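Local coordinates for formate-dependent phosphoribosylglycinamide formyltransferase (Mycobacterium tuberculosis H37Rv, PDB 6KHR), which belongs to the ATP-grasp superfamily of enzymes and assembles as two subunits, at residues D381-G386 with V391-A396; L375-S380 with A406-S411. All coordinates share one frame; numbering follows the deposited sequence.

Contact 1: residues D381-G386 with V391-A396; sequences DVVIFG and VALATA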
# COMPACT_ATOMS: atom_id res chain seq x y z
N ASP A 381 -1.58 11.78 -2.42
CA ASP A 381 -1.57 10.87 -1.27
C ASP A 381 -0.43 11.28 -0.36
O ASP A 381 0.42 12.00 -0.74
CB ASP A 381 -1.51 9.40 -1.67
CG ASP A 381 -2.22 8.50 -0.68
OD1 ASP A 381 -2.77 9.02 0.30
OD2 ASP A 381 -2.21 7.30 -0.89
N VAL A 382 -0.44 10.71 0.83
CA VAL A 382 0.59 11.05 1.84
C VAL A 382 0.82 9.83 2.74
O VAL A 382 -0.03 9.04 2.82
CB VAL A 382 0.11 12.30 2.59
CG1 VAL A 382 0.41 12.32 4.05
CG2 VAL A 382 0.64 13.54 1.96
N VAL A 383 2.04 9.66 3.24
CA VAL A 383 2.39 8.60 4.22
C VAL A 383 3.12 9.30 5.36
O VAL A 383 4.22 9.69 5.14
CB VAL A 383 3.27 7.52 3.59
CG1 VAL A 383 3.34 6.28 4.45
CG2 VAL A 383 2.81 7.13 2.22
N ILE A 384 2.48 9.47 6.51
CA ILE A 384 3.05 10.17 7.70
C ILE A 384 3.83 9.15 8.52
O ILE A 384 3.33 8.07 8.66
CB ILE A 384 1.92 10.82 8.51
CG1 ILE A 384 1.25 11.89 7.67
CG2 ILE A 384 2.44 11.43 9.79
CD1 ILE A 384 2.24 12.61 6.89
N PHE A 385 4.96 9.52 9.09
CA PHE A 385 5.78 8.47 9.73
C PHE A 385 6.47 8.83 11.04
O PHE A 385 7.42 8.11 11.33
CB PHE A 385 6.90 8.08 8.76
CG PHE A 385 6.57 6.88 7.92
CD1 PHE A 385 5.97 5.77 8.48
CD2 PHE A 385 6.85 6.87 6.57
CE1 PHE A 385 5.64 4.67 7.72
CE2 PHE A 385 6.52 5.77 5.81
CZ PHE A 385 5.92 4.67 6.38
N GLY A 386 6.06 9.83 11.82
CA GLY A 386 6.84 9.99 13.07
C GLY A 386 7.55 11.32 13.12
O GLY A 386 6.90 12.31 12.75
N VAL A 391 6.07 11.16 3.31
CA VAL A 391 6.16 11.06 1.86
C VAL A 391 4.96 11.76 1.25
O VAL A 391 3.81 11.47 1.60
CB VAL A 391 6.22 9.59 1.39
CG1 VAL A 391 6.31 9.54 -0.12
CG2 VAL A 391 7.40 8.85 2.04
N ALA A 392 5.23 12.68 0.33
CA ALA A 392 4.19 13.33 -0.45
C ALA A 392 4.12 12.66 -1.81
O ALA A 392 5.15 12.40 -2.43
CB ALA A 392 4.48 14.83 -0.62
N LEU A 393 2.90 12.36 -2.26
CA LEU A 393 2.73 11.63 -3.51
C LEU A 393 1.64 12.24 -4.36
O LEU A 393 0.61 12.68 -3.85
CB LEU A 393 2.40 10.16 -3.26
CG LEU A 393 3.37 9.38 -2.37
CD1 LEU A 393 2.62 8.41 -1.46
CD2 LEU A 393 4.33 8.63 -3.24
N ALA A 394 1.85 12.23 -5.67
CA ALA A 394 0.83 12.60 -6.63
C ALA A 394 0.97 11.71 -7.86
O ALA A 394 2.07 11.24 -8.17
CB ALA A 394 0.94 14.05 -7.05
N THR A 395 -0.14 11.50 -8.55
CA THR A 395 -0.10 10.95 -9.89
C THR A 395 -0.82 11.91 -10.81
O THR A 395 -1.46 12.85 -10.36
CB THR A 395 -0.72 9.54 -9.96
OG1 THR A 395 -2.05 9.57 -9.42
CG2 THR A 395 0.18 8.51 -9.20
N ALA A 396 -0.74 11.66 -12.11
CA ALA A 396 -1.24 12.54 -13.15
C ALA A 396 -1.10 11.85 -14.49
O ALA A 396 -0.36 10.86 -14.61
CB ALA A 396 -0.45 13.85 -13.17

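Contact 2: residues L375-S380 with A406-S411; sequences LGVPES and AREVAS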
# COMPACT_ATOMS: atom_id res chain seq x y z
N LEU A 375 -3.95 17.39 0.94
CA LEU A 375 -4.82 16.45 0.22
C LEU A 375 -5.84 17.17 -0.65
O LEU A 375 -6.63 16.53 -1.25
CB LEU A 375 -5.53 15.56 1.23
CG LEU A 375 -4.94 14.18 1.46
CD1 LEU A 375 -3.65 14.00 0.73
CD2 LEU A 375 -4.76 13.95 2.92
N GLY A 376 -5.78 18.48 -0.73
CA GLY A 376 -6.68 19.23 -1.61
C GLY A 376 -6.16 19.21 -3.02
O GLY A 376 -6.93 19.45 -3.91
N VAL A 377 -4.87 18.94 -3.18
CA VAL A 377 -4.20 18.79 -4.49
C VAL A 377 -4.72 17.53 -5.16
O VAL A 377 -4.67 16.50 -4.56
CB VAL A 377 -2.69 18.67 -4.25
CG1 VAL A 377 -1.95 18.20 -5.47
CG2 VAL A 377 -2.11 19.95 -3.71
N PRO A 378 -5.21 17.60 -6.40
CA PRO A 378 -5.70 16.42 -7.10
C PRO A 378 -4.74 15.24 -7.28
O PRO A 378 -3.61 15.42 -7.51
CB PRO A 378 -6.13 16.94 -8.46
CG PRO A 378 -5.53 18.30 -8.56
CD PRO A 378 -5.39 18.81 -7.15
N GLU A 379 -5.28 14.03 -7.10
CA GLU A 379 -4.63 12.71 -7.24
C GLU A 379 -3.47 12.59 -6.26
O GLU A 379 -2.55 11.93 -6.56
CB GLU A 379 -4.15 12.48 -8.67
CG GLU A 379 -5.19 11.98 -9.64
CD GLU A 379 -4.68 11.65 -11.03
OE1 GLU A 379 -4.09 10.60 -11.22
OE2 GLU A 379 -4.91 12.45 -11.92
N SER A 380 -3.61 13.16 -5.10
CA SER A 380 -2.50 13.17 -4.14
C SER A 380 -2.69 12.15 -3.02
O SER A 380 -3.77 11.71 -2.78
CB SER A 380 -2.28 14.55 -3.63
OG SER A 380 -3.39 15.03 -2.92
N ALA A 406 3.11 17.05 -6.60
CA ALA A 406 3.83 16.54 -5.44
C ALA A 406 4.58 17.65 -4.74
O ALA A 406 4.63 17.69 -3.51
CB ALA A 406 4.78 15.41 -5.84
N ARG A 407 5.13 18.59 -5.50
CA ARG A 407 5.78 19.72 -4.85
C ARG A 407 4.75 20.56 -4.10
O ARG A 407 5.03 21.07 -3.01
CB ARG A 407 6.57 20.51 -5.89
CG ARG A 407 7.07 21.85 -5.48
CD ARG A 407 6.85 22.84 -6.61
NE ARG A 407 8.03 22.97 -7.47
CZ ARG A 407 8.94 23.93 -7.35
NH1 ARG A 407 8.80 24.86 -6.41
NH2 ARG A 407 9.98 23.97 -8.17
N GLU A 408 3.52 20.65 -4.63
CA GLU A 408 2.46 21.34 -3.92
C GLU A 408 2.10 20.61 -2.63
O GLU A 408 2.10 21.20 -1.55
CB GLU A 408 1.24 21.52 -4.82
CG GLU A 408 1.12 22.92 -5.43
CD GLU A 408 0.20 22.99 -6.65
OE1 GLU A 408 -0.18 21.94 -7.21
OE2 GLU A 408 -0.15 24.12 -7.06
N VAL A 409 1.84 19.29 -2.72
CA VAL A 409 1.55 18.50 -1.53
C VAL A 409 2.63 18.70 -0.47
O VAL A 409 2.33 18.94 0.71
CB VAL A 409 1.41 17.01 -1.89
CG1 VAL A 409 1.23 16.21 -0.62
CG2 VAL A 409 0.23 16.80 -2.84
N ALA A 410 3.90 18.58 -0.88
CA ALA A 410 5.00 18.73 0.07
C ALA A 410 5.05 20.14 0.64
O ALA A 410 5.29 20.33 1.84
CB ALA A 410 6.33 18.38 -0.60
N SER A 411 4.84 21.14 -0.21
CA SER A 411 4.88 22.51 0.27
C SER A 411 3.80 22.76 1.32
O SER A 411 4.08 23.32 2.39
CB SER A 411 4.75 23.47 -0.90
OG SER A 411 4.71 24.80 -0.42

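Contact 1: residues D381-G386 with V391-A396
Val383 and Leu393 meet diagonally on one face of a pair of antiparallel strands, CG2 of Val383 3.9 Å from CD1 of Leu393. With Val383 CG1 anti to the backbone N (chi1 -165°), the second methyl, CG2, falls on the N side and is the branch that faces the leucine. Directly opposite Val383, Val391 approaches through its branch point instead, CB to CB at 4.2 Å. The two strands form a beta hairpin at one side of a larger antiparallel sheet, in which 380-384 is one of the two edge strands within this chain and 390-395 runs on its inner flank. Ile384 adds backbone hydrogen bonds to the second subunit. Asp381 with Leu393 and Val383 with Val391 are hydrogen-bonded pairs, each closed by two backbone bonds, among them Asp381 N to Leu393 O (2.8 Å) and Val391 N to Val383 O (3.0 Å). Between them Val382 and Ala392 make the non-hydrogen-bonded pair, their side chains on the other face of the sheet; Val382 CA gives a CA-H...O contact to Val391 O at 3.3 Å. Asp381 turns its carboxylate away from Leu393, OD2 forming a salt bridge with Arg319 and OD1 another with Arg331 of the second subunit.

Contact 2: residues L375-S380 with A406-S411
Val377 and Val409 hold nearly the same first torsion, chi1 167° and 175°, which places CG1 of each anti to its own backbone N and leaves CG2 on the N side. In Val409 this sets CG2 against the open end of the turn formed by 377-380, between Val377 and Ser380. That one methyl does most of the touching: it lies 3.7 Å from Val377 CG1 and 3.5 Å from Ser380 CB, and so reaches both ends of the turn. CG2 of Val377 also rests 3.9 Å from CB of Glu408. Beyond that aliphatic base the glutamate chain runs out extended, and OE1 lies close to OE2 of Glu404, a pairing of like charges that may raise the proton affinity of one of the two carboxylates.

Within the turn, polar groups also meet. Ser380 OG is placed 2.5 Å from Val377 O, a hydrogen bond whose shortness is doubtful at this resolution. At the third position Glu379 takes a positive phi (61°), as the type II geometry requires. Its carboxylate heads away from Val409, with OE2 in a salt bridge to Arg405 from the preceding turn of the same helix. On the second subunit, Arg331 hydrogen-bonds to Ser380 O.

The arrangement is a type II beta turn packed on an alpha helix through Val377 and Ser380 against Val409: it links helix 368-374 to the first strand of a beta hairpin and lies beside helix 399-413, which follows that hairpin in the chain.

Overall arrangement
Contact 1 and contact 2 are centred 8 Å apart and build one compact C-terminal unit: the turn of 375-380 leads into the first hairpin strand, and the second strand is followed by helix 399-413, which comes back to that turn. Val409 joins the two, since its CG1 lies 3.5 Å from Ala392 CB on the helix-facing side of the hairpin while its other methyl serves contact 2. A polar link is added where Thr395 OG1 stands 2.9 Å from Glu379 OE1, probably a hydrogen bond. Both contacts also reach the second subunit, where Arg331 serves Asp381 of contact 1 and Ser380 of contact 2, placing this unit at the subunit interface.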